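PDB 3VF1: 11R-lipoxygenase from Gersemia fruticosa, which probably adds both atoms of molecular oxygen to a polyunsaturated fatty acid at a non-heme iron centre, in a calcium-dependent manner. Local coordinates for residues D529-L534 / K548-S553; H397-P402 / N537-G542; I347-Y352 / W370-A375; N358-T363 / T602-S607; L497-V502 / A667-Q672. All coordinates share one frame; numbering follows the deposited sequence.

Contact 1: residues D529-L534 / K548-S553; sequences DWIRDL and KKVPKS
Ile531 and Val550 meet in an apolar helix-on-loop contact within the mainly helical lipoxygenase domain, where helix 525-538 is packed by the connection that runs on to helix 557-579. The case illustrates how a connection without regular structure can be packed largely around one branched residue of the preceding helix. CG1 of Ile531 stands anti to the backbone N (chi1 -167°) and lies 3.4 Å from Pro551 O. Beyond it, Ile531 CD1 reaches CG1 of Val550 at 3.8 Å, the two side chains sliding past each other in opposite directions, and it also approaches CD of the Pro551 ring at 4.2 Å. The other branch, Ile531 CG2, comes within 3.8 Å of Ser553 CA, so each branch touches a different part of the loop. An alanine at Ile531 would probably open a gap beside Val550, Pro551 and Ser553 and leave this part of the loop freer to shift. One turn further on, Leu534 adds a looser touch on Val550. Phe563 of helix 557-579 packs against Ile531, Leu534 and Val550 alike, and His535 ND1 is hydrogen-bonded to Val550 O. At the more exposed margin a water bridges the segments: it donates to Lys552 O over 2.7 Å and accepts a weak bond from Arg532 NH1 at 3.1 Å.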
# COMPACT_ATOMS: atom_id res chain seq x y z
N ASP A 529 -7.44 6.19 22.88
CA ASP A 529 -8.01 4.86 22.70
C ASP A 529 -7.48 4.26 21.40
O ASP A 529 -7.15 3.08 21.33
CB ASP A 529 -9.54 4.92 22.65
CG ASP A 529 -10.15 5.35 23.97
OD1 ASP A 529 -9.52 5.11 25.02
OD2 ASP A 529 -11.26 5.92 23.96
N TRP A 530 -7.41 5.10 20.37
CA TRP A 530 -6.92 4.69 19.06
C TRP A 530 -5.51 4.14 19.14
O TRP A 530 -5.25 3.00 18.73
CB TRP A 530 -6.96 5.88 18.10
CG TRP A 530 -6.57 5.54 16.70
CD1 TRP A 530 -7.24 4.73 15.84
CD2 TRP A 530 -5.42 6.02 15.99
NE1 TRP A 530 -6.58 4.67 14.64
CE2 TRP A 530 -5.45 5.45 14.71
CE3 TRP A 530 -4.36 6.87 16.32
CZ2 TRP A 530 -4.47 5.70 13.75
CZ3 TRP A 530 -3.38 7.12 15.37
CH2 TRP A 530 -3.45 6.53 14.10
N ILE A 531 -4.58 4.93 19.68
CA ILE A 531 -3.18 4.53 19.72
C ILE A 531 -2.94 3.40 20.71
O ILE A 531 -2.03 2.59 20.53
CB ILE A 531 -2.25 5.72 20.06
CG1 ILE A 531 -0.79 5.36 19.79
CG2 ILE A 531 -2.43 6.15 21.51
CD1 ILE A 531 -0.49 5.03 18.34
N ARG A 532 -3.75 3.34 21.76
CA ARG A 532 -3.62 2.27 22.75
C ARG A 532 -4.07 0.93 22.17
O ARG A 532 -3.52 -0.11 22.50
CB ARG A 532 -4.43 2.60 24.01
CG ARG A 532 -4.40 1.49 25.05
CD ARG A 532 -4.95 1.93 26.40
NE ARG A 532 -6.35 2.34 26.33
CZ ARG A 532 -6.77 3.61 26.32
NH1 ARG A 532 -5.91 4.62 26.38
NH2 ARG A 532 -8.07 3.86 26.25
N ASP A 533 -5.08 0.97 21.31
CA ASP A 533 -5.58 -0.24 20.68
C ASP A 533 -4.56 -0.79 19.68
O ASP A 533 -4.44 -2.00 19.50
CB ASP A 533 -6.91 0.04 19.98
CG ASP A 533 -7.71 -1.22 19.71
OD1 ASP A 533 -7.35 -2.28 20.27
OD2 ASP A 533 -8.71 -1.14 18.97
N LEU A 534 -3.83 0.12 19.04
CA LEU A 534 -2.78 -0.27 18.11
C LEU A 534 -1.60 -0.90 18.84
O LEU A 534 -1.07 -1.93 18.42
CB LEU A 534 -2.29 0.94 17.31
CG LEU A 534 -3.29 1.54 16.33
CD1 LEU A 534 -2.76 2.84 15.75
CD2 LEU A 534 -3.61 0.55 15.22
N LYS A 548 7.58 -3.02 19.08
CA LYS A 548 7.45 -2.41 17.75
C LYS A 548 7.58 -0.89 17.81
O LYS A 548 7.51 -0.22 16.78
CB LYS A 548 6.11 -2.80 17.13
CG LYS A 548 5.90 -4.31 17.05
CD LYS A 548 6.34 -4.87 15.71
CE LYS A 548 6.66 -6.35 15.80
NZ LYS A 548 7.98 -6.59 16.44
N LYS A 549 7.76 -0.36 19.01
CA LYS A 549 7.94 1.08 19.21
C LYS A 549 6.73 1.90 18.76
O LYS A 549 6.87 3.01 18.26
CB LYS A 549 9.21 1.57 18.51
CG LYS A 549 10.48 1.00 19.11
CD LYS A 549 11.72 1.66 18.54
CE LYS A 549 12.99 1.07 19.15
NZ LYS A 549 13.05 1.25 20.63
N VAL A 550 5.54 1.33 18.94
CA VAL A 550 4.31 2.09 18.79
C VAL A 550 3.99 2.72 20.14
O VAL A 550 3.99 2.04 21.16
CB VAL A 550 3.14 1.19 18.35
CG1 VAL A 550 1.86 2.01 18.24
CG2 VAL A 550 3.46 0.50 17.04
N PRO A 551 3.73 4.04 20.15
CA PRO A 551 3.52 4.72 21.43
C PRO A 551 2.38 4.12 22.25
O PRO A 551 1.39 3.65 21.69
CB PRO A 551 3.16 6.16 21.02
CG PRO A 551 3.72 6.31 19.65
CD PRO A 551 3.61 4.96 19.01
N LYS A 552 2.52 4.14 23.58
CA LYS A 552 1.45 3.73 24.47
C LYS A 552 0.41 4.84 24.55
O LYS A 552 -0.76 4.59 24.83
CB LYS A 552 2.00 3.43 25.87
CG LYS A 552 3.01 2.31 25.91
CD LYS A 552 3.52 2.06 27.33
CE LYS A 552 4.15 3.31 27.93
NZ LYS A 552 3.20 4.10 28.76
N SER A 553 0.85 6.07 24.29
CA SER A 553 -0.03 7.22 24.29
C SER A 553 0.64 8.37 23.54
O SER A 553 1.86 8.38 23.36
CB SER A 553 -0.35 7.66 25.72
OG SER A 553 0.82 8.05 26.41
O HOH W 1 -3.14 5.65 25.55

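Contact 2: residues H397-P402 / N537-G542; sequences HLMMEP and NGYPAG. With FE2 (Fe (II) ion), chain E.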
# COMPACT_ATOMS: atom_id res chain seq x y z
N HIS A 397 0.75 -3.66 3.02
CA HIS A 397 -0.60 -4.17 3.21
C HIS A 397 -0.89 -4.51 4.68
O HIS A 397 -1.79 -3.93 5.28
CB HIS A 397 -0.84 -5.40 2.33
CG HIS A 397 -1.10 -5.07 0.89
ND1 HIS A 397 -2.32 -5.27 0.29
CD2 HIS A 397 -0.29 -4.55 -0.06
CE1 HIS A 397 -2.25 -4.90 -0.98
NE2 HIS A 397 -1.03 -4.46 -1.21
N LEU A 398 -0.13 -5.44 5.24
CA LEU A 398 -0.43 -5.96 6.58
C LEU A 398 -0.10 -4.98 7.70
O LEU A 398 -0.84 -4.89 8.68
CB LEU A 398 0.31 -7.28 6.81
CG LEU A 398 -0.04 -8.40 5.81
CD1 LEU A 398 0.64 -9.70 6.21
CD2 LEU A 398 -1.54 -8.59 5.69
N MET A 399 0.99 -4.24 7.57
CA MET A 399 1.42 -3.31 8.62
C MET A 399 0.51 -2.09 8.73
O MET A 399 0.47 -1.42 9.77
CB MET A 399 2.86 -2.87 8.40
CG MET A 399 3.90 -3.89 8.83
SD MET A 399 3.98 -4.11 10.62
CE MET A 399 4.73 -2.56 11.13
N MET A 400 -0.23 -1.79 7.67
CA MET A 400 -1.11 -0.62 7.66
C MET A 400 -2.55 -0.94 8.03
O MET A 400 -3.31 -0.06 8.41
CB MET A 400 -1.08 0.07 6.29
CG MET A 400 0.21 0.81 5.99
SD MET A 400 0.59 2.09 7.19
CE MET A 400 1.85 1.28 8.17
N GLU A 401 -2.93 -2.21 7.93
CA GLU A 401 -4.32 -2.60 8.18
C GLU A 401 -4.78 -2.25 9.60
O GLU A 401 -5.90 -1.78 9.79
CB GLU A 401 -4.52 -4.10 7.93
CG GLU A 401 -5.97 -4.54 8.02
CD GLU A 401 -6.14 -6.03 7.80
OE1 GLU A 401 -5.18 -6.69 7.34
OE2 GLU A 401 -7.24 -6.55 8.09
N PRO A 402 -3.92 -2.48 10.61
CA PRO A 402 -4.29 -2.20 12.00
C PRO A 402 -4.81 -0.78 12.22
O PRO A 402 -5.66 -0.58 13.08
CB PRO A 402 -2.98 -2.42 12.76
CG PRO A 402 -2.23 -3.40 11.93
CD PRO A 402 -2.57 -3.07 10.51
N ASN A 537 -3.11 -4.47 20.40
CA ASN A 537 -3.64 -5.48 19.48
C ASN A 537 -3.16 -5.31 18.04
O ASN A 537 -3.06 -6.29 17.30
CB ASN A 537 -5.17 -5.47 19.52
CG ASN A 537 -5.71 -5.69 20.92
OD1 ASN A 537 -5.72 -6.81 21.42
ND2 ASN A 537 -6.18 -4.62 21.55
N GLY A 538 -2.88 -4.07 17.64
CA GLY A 538 -2.48 -3.79 16.28
C GLY A 538 -1.10 -4.33 15.93
O GLY A 538 -0.88 -4.81 14.82
N TYR A 539 -0.17 -4.24 16.88
CA TYR A 539 1.21 -4.63 16.62
C TYR A 539 1.82 -5.38 17.80
O TYR A 539 2.68 -4.85 18.50
CB TYR A 539 2.04 -3.38 16.31
CG TYR A 539 1.49 -2.57 15.16
CD1 TYR A 539 1.77 -2.92 13.85
CD2 TYR A 539 0.69 -1.47 15.38
CE1 TYR A 539 1.27 -2.19 12.79
CE2 TYR A 539 0.18 -0.73 14.33
CZ TYR A 539 0.48 -1.09 13.03
OH TYR A 539 -0.03 -0.36 11.98
N PRO A 540 1.37 -6.62 18.02
CA PRO A 540 1.95 -7.46 19.07
C PRO A 540 3.45 -7.64 18.88
O PRO A 540 3.92 -7.74 17.75
CB PRO A 540 1.21 -8.80 18.92
CG PRO A 540 0.62 -8.77 17.54
CD PRO A 540 0.34 -7.34 17.25
N ALA A 541 4.19 -7.67 19.99
CA ALA A 541 5.65 -7.69 19.94
C ALA A 541 6.20 -8.85 19.11
O ALA A 541 7.21 -8.70 18.42
CB ALA A 541 6.22 -7.74 21.34
N GLY A 542 5.53 -10.00 19.18
CA GLY A 542 6.00 -11.19 18.48
C GLY A 542 6.75 -12.12 19.40
O GLY A 542 6.93 -11.82 20.58
FE FE2 E . -0.61 -3.84 -3.24
O HOH W 2 -1.18 -5.26 -5.03
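Polar, sulfur-aromatic and apolar contacts mostly converge on the Tyr539 side chain, a compact example of one aromatic residue tying a loop to a metal-bearing helix. The polar link is a hydrogen bond from Tyr539 OH to Met399 O, short at 2.5 Å; the hydroxyl lies nearly on the line of the carbonyl bond (168°), and the oxygen sits at the ring's edge, in its plane. Met399 also supplies a Met-aromatic contact, its SD 5.1 Å from the Tyr539 ring centroid and again at the edge. The Met399 chain is bent at chi2 and again at chi3 (-71°), which sets CE 3.9 Å from Tyr539 CE1. Apolar packing comes from Pro402, which crosses the tyrosine at about a right angle with CB 3.7 Å from Tyr539 CZ. In the backbone packing, Pro402 CG lies 3.5 Å from Gly538 O; a side chain on Gly538 would press on Pro402 CB, so its absence lets the backbones come close. On the same short helical segment His397 NE2 binds the iron at 2.2 Å, in a site completed by His392, His575, Asn579, Ile698 and a water. Around the contact, Tyr465 of helix 456-465 touches both Met399 and Tyr539, while Met400 touches helices 428-438 and 557-579.

Contact 3: residues I347-Y352 / W370-A375; sequences IAIQLY and WDWIMA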
# COMPACT_ATOMS: atom_id res chain seq x y z
N ILE A 347 29.85 -5.76 -8.52
CA ILE A 347 31.24 -6.14 -8.73
C ILE A 347 31.58 -7.50 -8.12
O ILE A 347 32.65 -8.04 -8.39
CB ILE A 347 32.20 -5.08 -8.17
CG1 ILE A 347 31.99 -4.90 -6.66
CG2 ILE A 347 32.00 -3.75 -8.89
CD1 ILE A 347 33.02 -4.00 -6.00
N ALA A 348 30.68 -8.05 -7.32
CA ALA A 348 30.92 -9.34 -6.68
C ALA A 348 29.64 -9.93 -6.12
O ALA A 348 28.76 -9.20 -5.67
CB ALA A 348 31.96 -9.20 -5.58
N ILE A 349 29.53 -11.25 -6.16
CA ILE A 349 28.34 -11.94 -5.66
C ILE A 349 28.70 -13.29 -5.03
O ILE A 349 29.52 -14.03 -5.56
CB ILE A 349 27.32 -12.20 -6.79
CG1 ILE A 349 26.77 -10.88 -7.33
CG2 ILE A 349 26.18 -13.08 -6.28
CD1 ILE A 349 25.88 -11.04 -8.55
N GLN A 350 28.08 -13.58 -3.90
CA GLN A 350 28.23 -14.87 -3.24
C GLN A 350 26.83 -15.43 -2.99
O GLN A 350 26.02 -14.79 -2.32
CB GLN A 350 29.00 -14.72 -1.93
CG GLN A 350 29.32 -16.03 -1.23
CD GLN A 350 30.12 -15.82 0.04
OE1 GLN A 350 31.32 -15.54 -0.01
NE2 GLN A 350 29.47 -15.95 1.19
N LEU A 351 26.55 -16.61 -3.52
CA LEU A 351 25.18 -17.14 -3.53
C LEU A 351 24.68 -17.56 -2.15
O LEU A 351 23.51 -17.35 -1.82
CB LEU A 351 25.06 -18.30 -4.51
CG LEU A 351 25.38 -17.97 -5.97
CD1 LEU A 351 25.19 -19.20 -6.85
CD2 LEU A 351 24.51 -16.82 -6.47
N TYR A 352 25.55 -18.15 -1.34
CA TYR A 352 25.17 -18.58 0.00
C TYR A 352 25.97 -17.82 1.06
O TYR A 352 27.07 -17.34 0.79
CB TYR A 352 25.37 -20.09 0.17
CG TYR A 352 24.44 -20.94 -0.68
CD1 TYR A 352 23.15 -21.22 -0.27
CD2 TYR A 352 24.88 -21.48 -1.88
CE1 TYR A 352 22.30 -22.00 -1.04
CE2 TYR A 352 24.04 -22.26 -2.66
CZ TYR A 352 22.76 -22.52 -2.23
OH TYR A 352 21.93 -23.31 -3.00
N TRP A 370 28.74 -15.78 -19.21
CA TRP A 370 27.54 -16.54 -18.90
C TRP A 370 27.43 -16.83 -17.41
O TRP A 370 26.35 -16.77 -16.84
CB TRP A 370 27.50 -17.85 -19.70
CG TRP A 370 27.06 -17.67 -21.12
CD1 TRP A 370 27.77 -17.95 -22.25
CD2 TRP A 370 25.79 -17.18 -21.56
NE1 TRP A 370 27.03 -17.65 -23.36
CE2 TRP A 370 25.81 -17.18 -22.97
CE3 TRP A 370 24.64 -16.73 -20.90
CZ2 TRP A 370 24.72 -16.75 -23.73
CZ3 TRP A 370 23.56 -16.31 -21.66
CH2 TRP A 370 23.61 -16.32 -23.06
N ASP A 371 28.57 -17.13 -16.78
CA ASP A 371 28.59 -17.37 -15.33
C ASP A 371 28.14 -16.12 -14.59
O ASP A 371 27.35 -16.20 -13.66
CB ASP A 371 29.99 -17.77 -14.87
CG ASP A 371 30.20 -19.28 -14.87
OD1 ASP A 371 29.33 -20.00 -15.38
OD2 ASP A 371 31.25 -19.73 -14.36
N TRP A 372 28.67 -14.97 -15.00
CA TRP A 372 28.33 -13.71 -14.36
C TRP A 372 26.83 -13.41 -14.48
O TRP A 372 26.20 -12.94 -13.54
CB TRP A 372 29.14 -12.56 -14.96
CG TRP A 372 28.80 -11.23 -14.37
CD1 TRP A 372 28.36 -10.12 -15.04
CD2 TRP A 372 28.86 -10.86 -12.99
NE1 TRP A 372 28.16 -9.09 -14.16
CE2 TRP A 372 28.45 -9.52 -12.89
CE3 TRP A 372 29.22 -11.54 -11.82
CZ2 TRP A 372 28.40 -8.84 -11.68
CZ3 TRP A 372 29.17 -10.86 -10.62
CH2 TRP A 372 28.75 -9.53 -10.55
N ILE A 373 26.27 -13.69 -15.66
CA ILE A 373 24.84 -13.50 -15.87
C ILE A 373 24.04 -14.42 -14.96
O ILE A 373 23.04 -14.01 -14.37
CB ILE A 373 24.46 -13.76 -17.35
CG1 ILE A 373 24.89 -12.57 -18.21
CG2 ILE A 373 22.96 -13.97 -17.48
CD1 ILE A 373 24.72 -12.79 -19.70
N MET A 374 24.49 -15.67 -14.83
CA MET A 374 23.83 -16.62 -13.95
C MET A 374 23.84 -16.10 -12.51
O MET A 374 22.81 -16.11 -11.83
CB MET A 374 24.52 -17.99 -14.02
CG MET A 374 23.99 -19.01 -13.02
SD MET A 374 22.30 -19.54 -13.35
CE MET A 374 22.56 -20.73 -14.68
N ALA A 375 25.00 -15.65 -12.06
CA ALA A 375 25.16 -15.16 -10.70
C ALA A 375 24.19 -14.02 -10.42
O ALA A 375 23.57 -13.96 -9.36
CB ALA A 375 26.59 -14.72 -10.45
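Ile349 carries the meeting of strand 344-350 with the start of the long helix 369-410, a helix packed against one face of an antiparallel sheet, and its branches show how a single strand residue can engage both a ring and a backbone. Its CB points toward the helix. CG1, anti to the carbonyl carbon (chi1 -65°), comes 4.0 Å from Trp372 CH2. The other branch, Ile349 CG2, faces Ala375 O at 4.1 Å. At the tip, Ile349 CD1 touches Trp372 CH2 at 3.8 Å, Ala375 O at the same distance, and Ala375 CB a little further off. The isoleucine and tryptophan side chains cross at about a right angle, and NE1 of the indole is hydrogen-bonded to Asp254 OD1. Trp372 CH2 also lies 4.0 Å from Ala348 N, where Ile347 and Ala348 form a classic beta bulge opposite Leu335. Strand and helix segments run 63° apart, their axes 9.7 Å from each other. Strand 344-350 lies between strands 333-338 and 361-362, antiparallel to both, and Met374 packs on Val611 and Ile612 of helix 609-615.

Contact 4: residues N358-T363 / T602-S607; sequences NNSIWT and TEKGKS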
# COMPACT_ATOMS: atom_id res chain seq x y z
N ASN A 358 31.85 -25.12 -2.81
CA ASN A 358 30.76 -25.00 -3.77
C ASN A 358 30.06 -23.65 -3.67
O ASN A 358 28.98 -23.45 -4.22
CB ASN A 358 29.75 -26.13 -3.58
CG ASN A 358 30.35 -27.50 -3.79
OD1 ASN A 358 31.34 -27.66 -4.51
ND2 ASN A 358 29.76 -28.51 -3.15
N ASN A 359 30.68 -22.72 -2.95
CA ASN A 359 30.11 -21.40 -2.74
C ASN A 359 31.19 -20.32 -2.87
O ASN A 359 31.62 -19.74 -1.88
CB ASN A 359 29.46 -21.31 -1.37
CG ASN A 359 28.74 -20.00 -1.15
OD1 ASN A 359 28.11 -19.46 -2.07
ND2 ASN A 359 28.82 -19.47 0.05
N SER A 360 31.60 -20.07 -4.10
CA SER A 360 32.69 -19.14 -4.38
C SER A 360 32.17 -17.73 -4.60
O SER A 360 30.96 -17.50 -4.64
CB SER A 360 33.42 -19.59 -5.64
OG SER A 360 32.55 -19.54 -6.75
N ILE A 361 33.09 -16.79 -4.75
CA ILE A 361 32.73 -15.41 -5.08
C ILE A 361 32.78 -15.21 -6.59
O ILE A 361 33.81 -15.45 -7.23
CB ILE A 361 33.68 -14.41 -4.40
CG1 ILE A 361 33.54 -14.54 -2.88
CG2 ILE A 361 33.36 -12.99 -4.85
CD1 ILE A 361 34.45 -13.62 -2.09
N TRP A 362 31.66 -14.78 -7.16
CA TRP A 362 31.54 -14.55 -8.59
C TRP A 362 31.86 -13.10 -8.91
O TRP A 362 31.55 -12.20 -8.13
CB TRP A 362 30.14 -14.90 -9.08
CG TRP A 362 29.71 -16.28 -8.69
CD1 TRP A 362 29.17 -16.67 -7.50
CD2 TRP A 362 29.79 -17.46 -9.50
NE1 TRP A 362 28.91 -18.02 -7.52
CE2 TRP A 362 29.28 -18.53 -8.73
CE3 TRP A 362 30.25 -17.72 -10.80
CZ2 TRP A 362 29.21 -19.83 -9.22
CZ3 TRP A 362 30.18 -19.02 -11.27
CH2 TRP A 362 29.66 -20.06 -10.49
N THR A 363 32.47 -12.87 -10.07
CA THR A 363 32.95 -11.55 -10.43
C THR A 363 33.12 -11.45 -11.95
O THR A 363 33.67 -12.36 -12.57
CB THR A 363 34.30 -11.27 -9.73
OG1 THR A 363 34.06 -10.75 -8.42
CG2 THR A 363 35.12 -10.28 -10.49
N THR A 602 27.67 -25.15 -8.86
CA THR A 602 28.65 -25.44 -7.83
C THR A 602 30.07 -25.25 -8.35
O THR A 602 31.03 -25.24 -7.57
CB THR A 602 28.50 -26.87 -7.29
OG1 THR A 602 28.53 -27.80 -8.39
CG2 THR A 602 27.19 -27.03 -6.53
N GLU A 603 30.20 -25.10 -9.66
CA GLU A 603 31.51 -24.94 -10.29
C GLU A 603 31.51 -23.80 -11.30
O GLU A 603 30.45 -23.36 -11.75
CB GLU A 603 31.91 -26.24 -11.00
CG GLU A 603 32.18 -27.41 -10.06
CD GLU A 603 32.57 -28.67 -10.81
OE1 GLU A 603 31.90 -29.00 -11.81
OE2 GLU A 603 33.55 -29.32 -10.40
N LYS A 604 32.70 -23.34 -11.66
CA LYS A 604 32.85 -22.30 -12.67
C LYS A 604 32.78 -22.92 -14.07
O LYS A 604 32.98 -24.12 -14.24
CB LYS A 604 34.19 -21.59 -12.51
CG LYS A 604 34.45 -21.02 -11.12
CD LYS A 604 33.47 -19.92 -10.76
CE LYS A 604 33.97 -19.11 -9.57
NZ LYS A 604 35.09 -18.19 -9.91
N GLY A 605 32.49 -22.08 -15.06
CA GLY A 605 32.55 -22.48 -16.45
C GLY A 605 31.44 -23.40 -16.93
O GLY A 605 31.47 -23.87 -18.07
N LYS A 606 30.45 -23.66 -16.07
CA LYS A 606 29.38 -24.58 -16.43
C LYS A 606 28.19 -23.88 -17.07
O LYS A 606 27.32 -24.53 -17.66
CB LYS A 606 28.90 -25.35 -15.19
CG LYS A 606 29.98 -26.19 -14.52
CD LYS A 606 30.58 -27.20 -15.48
CE LYS A 606 31.57 -28.12 -14.79
NZ LYS A 606 32.22 -29.06 -15.75
N SER A 607 28.14 -22.55 -16.97
CA SER A 607 26.97 -21.80 -17.42
C SER A 607 26.97 -21.51 -18.91
O SER A 607 28.01 -21.24 -19.52
CB SER A 607 26.84 -20.49 -16.65
OG SER A 607 26.72 -20.72 -15.25
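Asn358 opens the contact by lying side by side with Thr602, both side chains pointing the same way and their CB atoms 4.0 Å apart. Two residues on, Ser360 OG occupies the position between its own backbone N and carbonyl carbon (chi1 63°) and comes 3.2 Å from Lys604 CE. Ile361 and Trp362 make up a weakly bonded outermost strand of the antiparallel sheet that also holds strand 344-350, packed here by the loop that leads to helix 609-615. Trp362 takes Lys604 over one face of its six-membered ring: Lys604 CE makes a CH-pi contact 4.3 Å from the centroid, 17° off the normal, and Lys604 CD lies 3.4 Å from Trp362 CZ3. Glu603 O sits at the ring's edge, 3.6 Å from Trp362 CH2. An alanine at Trp362 would probably deprive the lysine's aliphatic chain of its bed and open a gap beside Asp371 and Ala375. Lys604 NZ is salt-bridged to Asp367, whose other oxygen accepts from Thr363 N.

Contact 5: residues L497-V502 / A667-Q672; sequences LLLWNV and ANITKQ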
# COMPACT_ATOMS: atom_id res chain seq x y z
N LEU A 497 11.39 11.61 -0.67
CA LEU A 497 11.73 12.59 0.36
C LEU A 497 10.96 13.90 0.16
O LEU A 497 10.65 14.59 1.13
CB LEU A 497 13.23 12.85 0.38
CG LEU A 497 14.09 11.77 1.04
CD1 LEU A 497 15.57 12.13 0.95
CD2 LEU A 497 13.68 11.56 2.49
N LEU A 498 10.66 14.24 -1.09
CA LEU A 498 9.84 15.41 -1.37
C LEU A 498 8.42 15.18 -0.88
O LEU A 498 7.81 16.05 -0.26
CB LEU A 498 9.82 15.70 -2.88
CG LEU A 498 11.12 16.21 -3.51
CD1 LEU A 498 10.94 16.38 -5.01
CD2 LEU A 498 11.56 17.51 -2.87
N LEU A 499 7.89 13.99 -1.17
CA LEU A 499 6.52 13.64 -0.82
C LEU A 499 6.35 13.51 0.69
O LEU A 499 5.35 13.94 1.25
CB LEU A 499 6.12 12.34 -1.50
CG LEU A 499 5.93 12.45 -3.02
CD1 LEU A 499 6.20 11.12 -3.70
CD2 LEU A 499 4.52 12.94 -3.33
N TRP A 500 7.34 12.91 1.34
CA TRP A 500 7.32 12.75 2.79
C TRP A 500 7.21 14.10 3.47
O TRP A 500 6.37 14.29 4.36
CB TRP A 500 8.59 12.04 3.26
CG TRP A 500 8.70 11.95 4.74
CD1 TRP A 500 9.24 12.89 5.58
CD2 TRP A 500 8.26 10.87 5.58
NE1 TRP A 500 9.17 12.46 6.88
CE2 TRP A 500 8.57 11.22 6.91
CE3 TRP A 500 7.64 9.65 5.33
CZ2 TRP A 500 8.28 10.39 7.98
CZ3 TRP A 500 7.35 8.82 6.40
CH2 TRP A 500 7.67 9.20 7.71
N ASN A 501 8.05 15.05 3.07
CA ASN A 501 8.07 16.38 3.66
C ASN A 501 6.80 17.17 3.35
O ASN A 501 6.35 17.98 4.16
CB ASN A 501 9.30 17.15 3.20
CG ASN A 501 10.58 16.65 3.86
OD1 ASN A 501 10.59 16.31 5.04
ND2 ASN A 501 11.66 16.61 3.09
N VAL A 502 6.24 16.95 2.17
CA VAL A 502 5.01 17.64 1.77
C VAL A 502 3.81 17.06 2.51
O VAL A 502 2.89 17.79 2.89
CB VAL A 502 4.78 17.55 0.25
CG1 VAL A 502 3.30 17.56 -0.07
CG2 VAL A 502 5.49 18.70 -0.45
N ALA A 667 1.65 19.69 -6.88
CA ALA A 667 1.78 20.17 -8.25
C ALA A 667 3.20 20.62 -8.54
O ALA A 667 3.69 20.50 -9.66
CB ALA A 667 0.80 21.31 -8.50
N ASN A 668 3.88 21.13 -7.51
CA ASN A 668 5.26 21.59 -7.66
C ASN A 668 6.22 20.41 -7.71
O ASN A 668 7.23 20.46 -8.42
CB ASN A 668 5.64 22.53 -6.52
CG ASN A 668 4.86 23.84 -6.56
OD1 ASN A 668 4.37 24.25 -7.61
ND2 ASN A 668 4.74 24.49 -5.41
N ILE A 669 5.91 19.35 -6.97
CA ILE A 669 6.71 18.14 -7.00
C ILE A 669 6.58 17.47 -8.36
O ILE A 669 7.57 17.02 -8.94
CB ILE A 669 6.28 17.15 -5.90
CG1 ILE A 669 6.71 17.68 -4.53
CG2 ILE A 669 6.89 15.78 -6.15
CD1 ILE A 669 6.25 16.83 -3.37
N THR A 670 5.35 17.40 -8.87
CA THR A 670 5.10 16.87 -10.20
C THR A 670 5.99 17.57 -11.22
O THR A 670 6.57 16.93 -12.09
CB THR A 670 3.63 17.09 -10.61
OG1 THR A 670 2.78 16.27 -9.80
CG2 THR A 670 3.42 16.74 -12.07
N LYS A 671 6.08 18.89 -11.11
CA LYS A 671 6.86 19.69 -12.03
C LYS A 671 8.36 19.38 -11.93
O LYS A 671 9.05 19.32 -12.94
CB LYS A 671 6.60 21.18 -11.77
CG LYS A 671 7.41 22.13 -12.64
CD LYS A 671 6.82 23.53 -12.60
CE LYS A 671 7.76 24.55 -13.24
NZ LYS A 671 8.94 24.84 -12.38
N GLN A 672 8.85 19.18 -10.71
CA GLN A 672 10.25 18.83 -10.50
C GLN A 672 10.57 17.49 -11.16
O GLN A 672 11.52 17.37 -11.93
CB GLN A 672 10.58 18.75 -9.01
CG GLN A 672 10.62 20.09 -8.30
CD GLN A 672 11.17 19.97 -6.89
OE1 GLN A 672 12.21 19.35 -6.66
NE2 GLN A 672 10.46 20.55 -5.93
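Ile669 and Val502 meet tip to tip, Ile669 CD1 lying 3.5 Å from Val502 CG2, at the tight centre of a helix-helix contact. Around that same methyl gather Leu498 O at 3.6 Å and Leu498 CB at 3.8 Å, with CD2 of Leu499 looser at 4.3 Å. CG1 of Ile669 stands anti to the carbonyl carbon (chi1 -71°) and comes 4.0 Å from Leu498 CB. The side toward solvent is thinner: there CD1 of Leu498 meets only the amide end of the exposed Gln672, OE1 at 3.6 Å, the two side chains crossing obliquely without a hydrogen bond between the segments. Val502 is further packed by Phe662 and Leu666 of helix 653-676, and Leu499 reaches Cys573 of helix 557-579. Close by, Leu497 touches the fructose of a bound glycan. With the isoleucine between the helices and Gln672 toward solvent, the segment axes lie 10.6 Å apart at 172°, a nearly antiparallel helix pair within the largely helical lipoxygenase domain.

The five contacts fall into two clusters and one outlier within the lipoxygenase domain. Contacts 1 and 2, centred 11 Å apart, share helix 525-538 and touch directly, through Lys548 NZ to Ala541 O among others. Contacts 3 and 4, only 7 Å between centres, use neighbouring strands, 344-350 and 361-362, of one sheet; Asp371 of the first reaches Gly605 N of the second. Contact 5, 29 Å from contact 2, pairs two other helices. Along the chain contact 3 closes before contacts 1, 2 and 5 open, whereas contact 4 interleaves with contact 3 and reaches from 358-363 to 602-607, bridging much of the domain's sequence. Helix 369-410 carries the chain from this region to the iron, presenting the ligand His397 in contact 2, centred 37 Å from contact 3.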